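Side-chain contacts in allantoicase (Saccharomyces cerevisiae, PDB 1O59), which catalyses the hydrolysis of allantoate to (S)-ureidoglycolate and urea, allowing yeast to use purines as a secondary nitrogen source: residues 139-144 and 178-183; 310-315 and 330-335; 39-44 and 227-232. All coordinates share one frame; numbering follows the deposited sequence.

Interaction 1: residues 139-144 and 178-183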
loop_
_atom_site.group_PDB
_atom_site.type_symbol
_atom_site.label_atom_id
_atom_site.label_comp_id
_atom_site.label_asym_id
_atom_site.label_seq_id
_atom_site.Cartn_x
_atom_site.Cartn_y
_atom_site.Cartn_z
ATOM N N ILE A 139 -3.914 8.056 -20.849
ATOM C CA ILE A 139 -3.206 9.321 -20.609
ATOM C C ILE A 139 -1.835 9.340 -21.284
ATOM O O ILE A 139 -1.107 8.323 -21.279
ATOM C CB ILE A 139 -3.044 9.604 -19.062
ATOM C CG1 ILE A 139 -4.400 9.868 -18.373
ATOM C CG2 ILE A 139 -2.107 10.771 -18.803
ATOM C CD1 ILE A 139 -5.126 11.065 -18.864
ATOM N N VAL A 140 -1.509 10.509 -21.854
ATOM C CA VAL A 140 -0.234 10.727 -22.526
ATOM C C VAL A 140 0.724 11.596 -21.696
ATOM O O VAL A 140 0.324 12.357 -20.813
ATOM C CB VAL A 140 -0.411 11.336 -23.939
ATOM C CG1 VAL A 140 -1.306 10.451 -24.777
ATOM C CG2 VAL A 140 -0.968 12.775 -23.889
ATOM N N GLU A 141 2.003 11.464 -22.027
ATOM C CA GLU A 141 3.081 12.151 -21.323
ATOM C C GLU A 141 2.954 13.690 -21.328
ATOM O O GLU A 141 3.263 14.324 -20.327
ATOM C CB GLU A 141 4.411 11.719 -21.932
ATOM C CG GLU A 141 5.635 12.088 -21.133
ATOM C CD GLU A 141 6.057 13.532 -21.286
ATOM O OE1 GLU A 141 5.889 14.149 -22.397
ATOM O OE2 GLU A 141 6.560 14.033 -20.248
ATOM N N ASP A 142 2.508 14.284 -22.434
ATOM C CA ASP A 142 2.543 15.745 -22.568
ATOM C C ASP A 142 1.201 16.427 -22.282
ATOM O O ASP A 142 0.943 17.521 -22.737
ATOM C CB ASP A 142 3.086 16.153 -23.940
ATOM C CG ASP A 142 2.109 15.871 -25.073
ATOM O OD1 ASP A 142 1.137 15.107 -24.847
ATOM O OD2 ASP A 142 2.246 16.374 -26.224
ATOM N N ASP A 143 0.381 15.769 -21.477
ATOM C CA ASP A 143 -0.947 16.249 -21.056
ATOM C C ASP A 143 -0.770 17.505 -20.202
ATOM O O ASP A 143 0.084 17.559 -19.310
ATOM C CB ASP A 143 -1.587 15.114 -20.254
ATOM C CG ASP A 143 -3.018 15.346 -19.892
ATOM O OD1 ASP A 143 -3.359 16.336 -19.217
ATOM O OD2 ASP A 143 -3.871 14.494 -20.179
ATOM N N SER A 144 -1.569 18.518 -20.468
ATOM C CA SER A 144 -1.370 19.775 -19.809
ATOM C C SER A 144 -1.651 19.720 -18.330
ATOM O O SER A 144 -1.308 20.639 -17.602
ATOM C CB SER A 144 -2.238 20.833 -20.458
ATOM O OG SER A 144 -3.595 20.434 -20.493
ATOM N N LYS A 178 3.310 10.315 -12.844
ATOM C CA LYS A 178 4.390 10.261 -13.834
ATOM C C LYS A 178 5.727 10.260 -13.115
ATOM O O LYS A 178 6.068 11.185 -12.360
ATOM C CB LYS A 178 4.352 11.451 -14.810
ATOM C CG LYS A 178 5.059 11.169 -16.143
ATOM C CD LYS A 178 5.573 12.398 -16.867
ATOM C CE LYS A 178 4.492 13.368 -17.213
ATOM N NZ LYS A 178 4.967 14.491 -18.037
ATOM N N LEU A 179 6.490 9.212 -13.368
ATOM C CA LEU A 179 7.850 9.114 -12.875
ATOM C C LEU A 179 8.785 9.497 -14.001
ATOM O O LEU A 179 8.681 8.981 -15.101
ATOM C CB LEU A 179 8.108 7.684 -12.407
ATOM C CG LEU A 179 9.544 7.264 -12.095
ATOM C CD1 LEU A 179 10.074 7.959 -10.874
ATOM C CD2 LEU A 179 9.525 5.739 -11.924
ATOM N N LYS A 180 9.683 10.428 -13.722
ATOM C CA LYS A 180 10.683 10.859 -14.689
ATOM C C LYS A 180 12.066 10.450 -14.173
ATOM O O LYS A 180 12.400 10.709 -13.030
ATOM C CB LYS A 180 10.643 12.380 -14.862
ATOM C CG LYS A 180 9.337 12.993 -15.363
ATOM C CD LYS A 180 9.628 14.440 -15.843
ATOM C CE LYS A 180 8.449 15.075 -16.601
ATOM N NZ LYS A 180 8.628 16.568 -16.861
HETATM N N MSE A 181 12.856 9.814 -15.029
HETATM C CA MSE A 181 14.254 9.447 -14.765
HETATM C C MSE A 181 15.162 10.178 -15.765
HETATM O O MSE A 181 14.995 10.040 -16.994
HETATM C CB MSE A 181 14.387 7.923 -14.942
HETATM C CG MSE A 181 15.806 7.369 -15.129
HETATM SE SE MSE A 181 15.860 5.412 -14.860
HETATM C CE MSE A 181 14.812 4.920 -16.237
ATOM N N TYR A 182 16.117 10.932 -15.237
ATOM C CA TYR A 182 16.979 11.768 -16.049
ATOM C C TYR A 182 18.404 11.205 -16.148
ATOM O O TYR A 182 19.123 11.216 -15.131
ATOM C CB TYR A 182 17.091 13.168 -15.440
ATOM C CG TYR A 182 15.791 13.912 -15.185
ATOM C CD1 TYR A 182 15.016 13.648 -14.051
ATOM C CD2 TYR A 182 15.383 14.941 -16.036
ATOM C CE1 TYR A 182 13.858 14.365 -13.786
ATOM C CE2 TYR A 182 14.219 15.663 -15.788
ATOM C CZ TYR A 182 13.465 15.381 -14.663
ATOM O OH TYR A 182 12.314 16.100 -14.428
ATOM N N PRO A 183 18.852 10.756 -17.331
ATOM C CA PRO A 183 18.101 10.744 -18.590
ATOM C C PRO A 183 17.607 9.352 -18.973
ATOM O O PRO A 183 16.751 9.223 -19.849
ATOM C CB PRO A 183 19.140 11.202 -19.597
ATOM C CG PRO A 183 20.379 10.609 -19.072
ATOM C CD PRO A 183 20.300 10.698 -17.569
HETATM O O HOH W 1 6.439 17.049 -18.531
#
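A bend at CG-CD in Lys178 (chi3 -60°) and one at CB-CG in Glu141 (chi2 -79°) bring ammonium and carboxylate together, the two side chains crossing obliquely. NZ of Lys178 then grips Glu141 twice. It forms a salt bridge with OE2 of Glu141, NZ to OE2 2.8 Å, meeting this oxygen from above the carboxylate plane. It also donates to the backbone O of Glu141, NZ to O 2.9 Å, tilted 17° from the plane of that carbonyl. Glu141 belongs to a type I beta turn, Val140 to Asp143, in the loop joining strands 124-130 and 147-154. Lys178 lies on strand 176-182, the middle strand of the five-stranded antiparallel sheet of the first allantoicase repeat, so the lysine ties a loop at one end of the sheet to its centre. Lys178 also makes a salt bridge with Glu128 and a cation-pi contact with Trp146, while Tyr93 OH bonds OE2 of Glu141. A methionine in place of Lys178 would probably leave the Glu141 carboxylate without its closest countercharge and free the turn carbonyl from its tether. Water 1 accepts from NZ of Lys180, salt-bridged to Glu128, at 2.8 Å and donates only weakly to OE2 of Glu141.

Interaction 2: residues 310-315 and 330-335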
loop_
_atom_site.group_PDB
_atom_site.type_symbol
_atom_site.label_atom_id
_atom_site.label_comp_id
_atom_site.label_asym_id
_atom_site.label_seq_id
_atom_site.Cartn_x
_atom_site.Cartn_y
_atom_site.Cartn_z
ATOM N N VAL A 310 -13.684 -1.902 22.956
ATOM C CA VAL A 310 -14.908 -2.646 23.243
ATOM C C VAL A 310 -15.048 -3.790 22.249
ATOM O O VAL A 310 -14.567 -3.700 21.140
ATOM C CB VAL A 310 -16.180 -1.727 23.157
ATOM C CG1 VAL A 310 -16.032 -0.540 24.071
ATOM C CG2 VAL A 310 -16.459 -1.237 21.720
ATOM N N GLU A 311 -15.726 -4.856 22.647
ATOM C CA GLU A 311 -15.818 -6.043 21.815
ATOM C C GLU A 311 -16.811 -5.879 20.676
ATOM O O GLU A 311 -17.915 -5.399 20.902
ATOM C CB GLU A 311 -16.258 -7.220 22.666
ATOM C CG GLU A 311 -16.637 -8.481 21.892
ATOM C CD GLU A 311 -16.893 -9.645 22.837
ATOM O OE1 GLU A 311 -15.904 -10.306 23.250
ATOM O OE2 GLU A 311 -18.071 -9.884 23.187
ATOM N N LEU A 312 -16.419 -6.300 19.467
ATOM C CA LEU A 312 -17.349 -6.418 18.332
ATOM C C LEU A 312 -17.568 -7.879 17.981
ATOM O O LEU A 312 -18.692 -8.300 17.791
ATOM C CB LEU A 312 -16.830 -5.673 17.096
ATOM C CG LEU A 312 -16.566 -4.180 17.231
ATOM C CD1 LEU A 312 -15.813 -3.713 16.026
ATOM C CD2 LEU A 312 -17.851 -3.437 17.411
ATOM N N VAL A 313 -16.481 -8.631 17.866
ATOM C CA VAL A 313 -16.542 -10.087 17.791
ATOM C C VAL A 313 -15.769 -10.720 18.953
ATOM O O VAL A 313 -14.606 -10.411 19.191
ATOM C CB VAL A 313 -16.035 -10.626 16.442
ATOM C CG1 VAL A 313 -16.124 -12.140 16.407
ATOM C CG2 VAL A 313 -16.843 -10.025 15.293
ATOM N N GLY A 314 -16.479 -11.563 19.702
ATOM C CA GLY A 314 -15.923 -12.338 20.790
ATOM C C GLY A 314 -15.195 -13.537 20.254
ATOM O O GLY A 314 -15.172 -13.765 19.051
ATOM N N LYS A 315 -14.575 -14.292 21.161
ATOM C CA LYS A 315 -13.659 -15.377 20.787
ATOM C C LYS A 315 -14.413 -16.334 19.884
ATOM O O LYS A 315 -15.442 -16.867 20.281
ATOM C CB LYS A 315 -13.122 -16.086 22.037
ATOM C CG LYS A 315 -11.966 -17.060 21.800
ATOM C CD LYS A 315 -11.305 -17.427 23.126
ATOM C CE LYS A 315 -10.360 -18.637 23.010
ATOM N NZ LYS A 315 -10.551 -19.673 24.106
ATOM N N LYS A 330 -25.019 -3.509 14.751
ATOM C CA LYS A 330 -24.943 -2.697 15.956
ATOM C C LYS A 330 -24.689 -1.234 15.614
ATOM O O LYS A 330 -23.742 -0.885 14.911
ATOM C CB LYS A 330 -23.844 -3.230 16.905
ATOM C CG LYS A 330 -24.214 -3.114 18.425
ATOM C CD LYS A 330 -23.153 -3.786 19.330
ATOM N N SER A 331 -25.558 -0.380 16.126
ATOM C CA SER A 331 -25.350 1.048 16.052
ATOM C C SER A 331 -24.232 1.352 17.022
ATOM O O SER A 331 -24.397 1.226 18.233
ATOM C CB SER A 331 -26.629 1.791 16.406
ATOM O OG SER A 331 -27.708 1.220 15.697
ATOM N N ILE A 332 -23.074 1.677 16.461
ATOM C CA ILE A 332 -21.892 1.971 17.243
ATOM C C ILE A 332 -20.971 2.926 16.503
ATOM O O ILE A 332 -20.839 2.858 15.274
ATOM C CB ILE A 332 -21.145 0.667 17.612
ATOM C CG1 ILE A 332 -20.186 0.915 18.766
ATOM C CG2 ILE A 332 -20.401 0.065 16.417
ATOM C CD1 ILE A 332 -19.892 -0.334 19.488
ATOM N N ARG A 333 -20.348 3.821 17.265
ATOM C CA ARG A 333 -19.412 4.785 16.724
ATOM C C ARG A 333 -17.985 4.404 17.054
ATOM O O ARG A 333 -17.528 4.592 18.172
ATOM C CB ARG A 333 -19.721 6.181 17.230
ATOM C CG ARG A 333 -20.940 6.828 16.560
ATOM C CD ARG A 333 -22.282 6.529 17.240
ATOM N NE ARG A 333 -23.432 6.795 16.368
ATOM C CZ ARG A 333 -23.889 8.009 16.044
ATOM N NH1 ARG A 333 -23.285 9.104 16.501
ATOM N NH2 ARG A 333 -24.956 8.136 15.247
ATOM N N VAL A 334 -17.286 3.856 16.062
ATOM C CA VAL A 334 -15.895 3.469 16.235
ATOM C C VAL A 334 -15.082 3.980 15.062
ATOM O O VAL A 334 -15.580 4.089 13.959
ATOM C CB VAL A 334 -15.716 1.931 16.405
ATOM C CG1 VAL A 334 -16.456 1.435 17.659
ATOM C CG2 VAL A 334 -16.178 1.178 15.203
ATOM N N SER A 335 -13.825 4.291 15.340
ATOM C CA SER A 335 -12.897 4.872 14.387
ATOM C C SER A 335 -11.840 3.875 13.951
ATOM O O SER A 335 -11.246 4.024 12.885
ATOM C CB SER A 335 -12.192 6.058 15.052
ATOM O OG SER A 335 -11.572 5.641 16.255
#
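The terminal CD1 methyl of Ile332 meets CG2 of Val310 and CD2 of Leu312 at the margin of a beta sandwich, as in the galactose-binding-like clan to which the allantoicase repeats belong. Strand 309-317 is an outermost strand of the five-stranded antiparallel sheet; the chain of 330-335 is leaving strand 323-331, which pairs with strand 270-277 in the facing sheet. The contact is purely apolar and small, burying 152 Å² in all. Ile332 is nearly extended: its CG1 branch turns away from the backbone N (chi1 -162°) and the chain runs on almost straight, carrying CD1 across to the other segment. In Val310, chi1 -55° sets CG1 anti to the carbonyl carbon and leaves CG2, between backbone N and carbonyl carbon, to meet the isoleucine. The two side chains thus approach tip to tip, with CG2 of Val310 and CD1 of Ile332 4.2 Å apart. Leu312 comes at the same methyl with its CD2 branch, CD2 to CD1 of Ile332 4.3 Å, and CG2 of Ile332 lies only slightly farther from that leucine carbon. Leu312 and Val313 form a classic beta bulge opposite Val291, a local irregularity of the edge strand at the very place where Leu312 turns inward. Leu312 also rests on Ile274, and Ile332 on Ile271, both of strand 270-277, so the three-residue cluster merges with the apolar filling between the sheets. Ser268 holds segment 330-335 in place, its OG bonded to the carbonyl O of Ile332 and to N of Val334. Val334 also points toward segment 310-315, though more loosely: its CG1 stays 4.9 Å from CG2 of Val310.

Interaction 3: residues 39-44 and 227-232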
loop_
_atom_site.group_PDB
_atom_site.type_symbol
_atom_site.label_atom_id
_atom_site.label_comp_id
_atom_site.label_asym_id
_atom_site.label_seq_id
_atom_site.Cartn_x
_atom_site.Cartn_y
_atom_site.Cartn_z
ATOM N N GLY A 39 0.823 0.756 -6.072
ATOM C CA GLY A 39 1.126 -0.674 -5.974
ATOM C C GLY A 39 0.133 -1.494 -6.779
ATOM O O GLY A 39 -1.061 -1.216 -6.733
ATOM N N SER A 40 0.640 -2.496 -7.505
ATOM C CA SER A 40 -0.194 -3.429 -8.263
ATOM C C SER A 40 -1.181 -4.219 -7.408
ATOM O O SER A 40 -2.222 -4.667 -7.897
ATOM C CB SER A 40 0.684 -4.413 -9.006
ATOM O OG SER A 40 1.391 -5.216 -8.101
ATOM N N LYS A 41 -0.837 -4.396 -6.139
ATOM C CA LYS A 41 -1.655 -5.168 -5.204
ATOM C C LYS A 41 -2.938 -4.473 -4.773
ATOM O O LYS A 41 -3.800 -5.146 -4.201
ATOM C CB LYS A 41 -0.865 -5.573 -3.963
ATOM C CG LYS A 41 -0.565 -4.454 -2.970
ATOM C CD LYS A 41 0.275 -5.045 -1.834
ATOM C CE LYS A 41 0.459 -4.124 -0.672
ATOM N NZ LYS A 41 1.320 -4.822 0.343
ATOM N N LEU A 42 -3.069 -3.162 -5.014
ATOM C CA LEU A 42 -4.380 -2.533 -4.908
ATOM C C LEU A 42 -4.870 -2.020 -6.257
ATOM O O LEU A 42 -5.829 -1.275 -6.342
ATOM C CB LEU A 42 -4.451 -1.456 -3.806
ATOM C CG LEU A 42 -3.456 -0.305 -3.739
ATOM C CD1 LEU A 42 -3.612 0.652 -4.943
ATOM C CD2 LEU A 42 -3.582 0.451 -2.409
ATOM N N GLY A 43 -4.230 -2.471 -7.312
ATOM C CA GLY A 43 -4.740 -2.263 -8.652
ATOM C C GLY A 43 -4.039 -1.179 -9.442
ATOM O O GLY A 43 -4.556 -0.745 -10.474
ATOM N N GLY A 44 -2.875 -0.743 -8.967
ATOM C CA GLY A 44 -2.030 0.161 -9.733
ATOM C C GLY A 44 -1.657 -0.431 -11.086
ATOM O O GLY A 44 -1.413 -1.639 -11.187
ATOM N N PHE A 227 5.233 -12.997 7.362
ATOM C CA PHE A 227 5.056 -13.147 5.940
ATOM C C PHE A 227 3.821 -12.342 5.524
ATOM O O PHE A 227 2.825 -12.271 6.238
ATOM C CB PHE A 227 4.841 -14.631 5.667
ATOM C CG PHE A 227 5.060 -15.053 4.233
ATOM C CD1 PHE A 227 4.066 -15.751 3.541
ATOM C CD2 PHE A 227 6.269 -14.803 3.593
ATOM C CE1 PHE A 227 4.272 -16.173 2.235
ATOM C CE2 PHE A 227 6.472 -15.211 2.281
ATOM C CZ PHE A 227 5.470 -15.899 1.602
ATOM N N GLY A 228 3.902 -11.664 4.384
ATOM C CA GLY A 228 2.936 -10.583 4.058
ATOM C C GLY A 228 3.015 -9.386 5.019
ATOM O O GLY A 228 4.046 -9.138 5.650
ATOM N N SER A 229 1.929 -8.642 5.123
ATOM C CA SER A 229 1.899 -7.437 5.924
ATOM C C SER A 229 0.481 -7.095 6.238
ATOM O O SER A 229 -0.458 -7.540 5.545
ATOM C CB SER A 229 2.543 -6.272 5.183
ATOM O OG SER A 229 2.017 -6.135 3.873
ATOM N N VAL A 230 0.314 -6.304 7.292
ATOM C CA VAL A 230 -1.025 -5.982 7.769
ATOM C C VAL A 230 -1.822 -5.190 6.730
ATOM O O VAL A 230 -3.042 -5.281 6.687
ATOM C CB VAL A 230 -1.028 -5.232 9.152
ATOM C CG1 VAL A 230 -0.814 -6.213 10.286
ATOM C CG2 VAL A 230 0.006 -4.065 9.200
ATOM N N ASP A 231 -1.143 -4.409 5.905
ATOM C CA ASP A 231 -1.847 -3.651 4.875
ATOM C C ASP A 231 -2.518 -4.536 3.839
ATOM O O ASP A 231 -3.449 -4.101 3.172
ATOM C CB ASP A 231 -0.946 -2.599 4.217
ATOM C CG ASP A 231 0.236 -3.184 3.553
ATOM O OD1 ASP A 231 1.049 -3.806 4.284
ATOM O OD2 ASP A 231 0.455 -3.043 2.316
ATOM N N ASN A 232 -2.098 -5.791 3.756
ATOM C CA ASN A 232 -2.730 -6.718 2.862
ATOM C C ASN A 232 -4.145 -7.060 3.300
ATOM O O ASN A 232 -4.917 -7.586 2.505
ATOM C CB ASN A 232 -1.909 -8.008 2.730
ATOM C CG ASN A 232 -0.610 -7.808 1.951
ATOM O OD1 ASN A 232 -0.464 -6.800 1.235
ATOM N ND2 ASN A 232 0.339 -8.764 2.080
#
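Lys41 reaches across to Asp231 and Asn232 with a side chain that is fully extended beyond CG, and crosses both at about a right angle. The charged part is a salt bridge, Lys41 NZ to Asp231 OD2 2.8 Å, in which the ammonium takes the syn side of the carboxylate, 31° out of its plane. The second bond runs from Lys41 NZ to a neutral acceptor, the amide OD1 of Asn232, also 2.8 Å, with the donor moderately tilted from the amide plane. Supporting bonds steady the acceptors. Ser229 OG donates to Asp231 OD1 at 2.6 Å from above the carboxylate plane, and Asn232 ND2 is held by the backbone O of Gly245, leaving OD1 turned to the lysine. On the lysine side, Gly39 O accepts from Leu42 N and Gly44 N on opposite faces, which closes the loop behind Lys41. That loop leads into strand 45-49 of the N-terminal half, whereas 230-232 is a 3-10 segment of the second allantoicase repeat, so the contact links the two halves of the chain. With one carboxylate and one amide oxygen sharing the ammonium, the link is probably part electrostatic and part dependent on the direction of its bonds.

Overall arrangement
The three contacts are spread along the two-repeat chain. Interaction 3 lies about 5 Å from the chain's centre, between the halves, while interactions 1 and 2 lie on opposite sides of it, their centres 46 Å apart. Each is about 25 Å (interaction 1) or 26 Å (interaction 2) from interaction 3, centre to centre, and none touches another. Interaction 1 falls in the sequence between the two segments of interaction 3; interaction 2 follows both. Interaction 1 belongs to the first repeat's five-stranded sheet, whereas interactions 2 and 3 reach the six-stranded sheet of the second, interaction 2 also touching its five-stranded one. Two contacts thus fasten parts within single repeats, and one joins the halves.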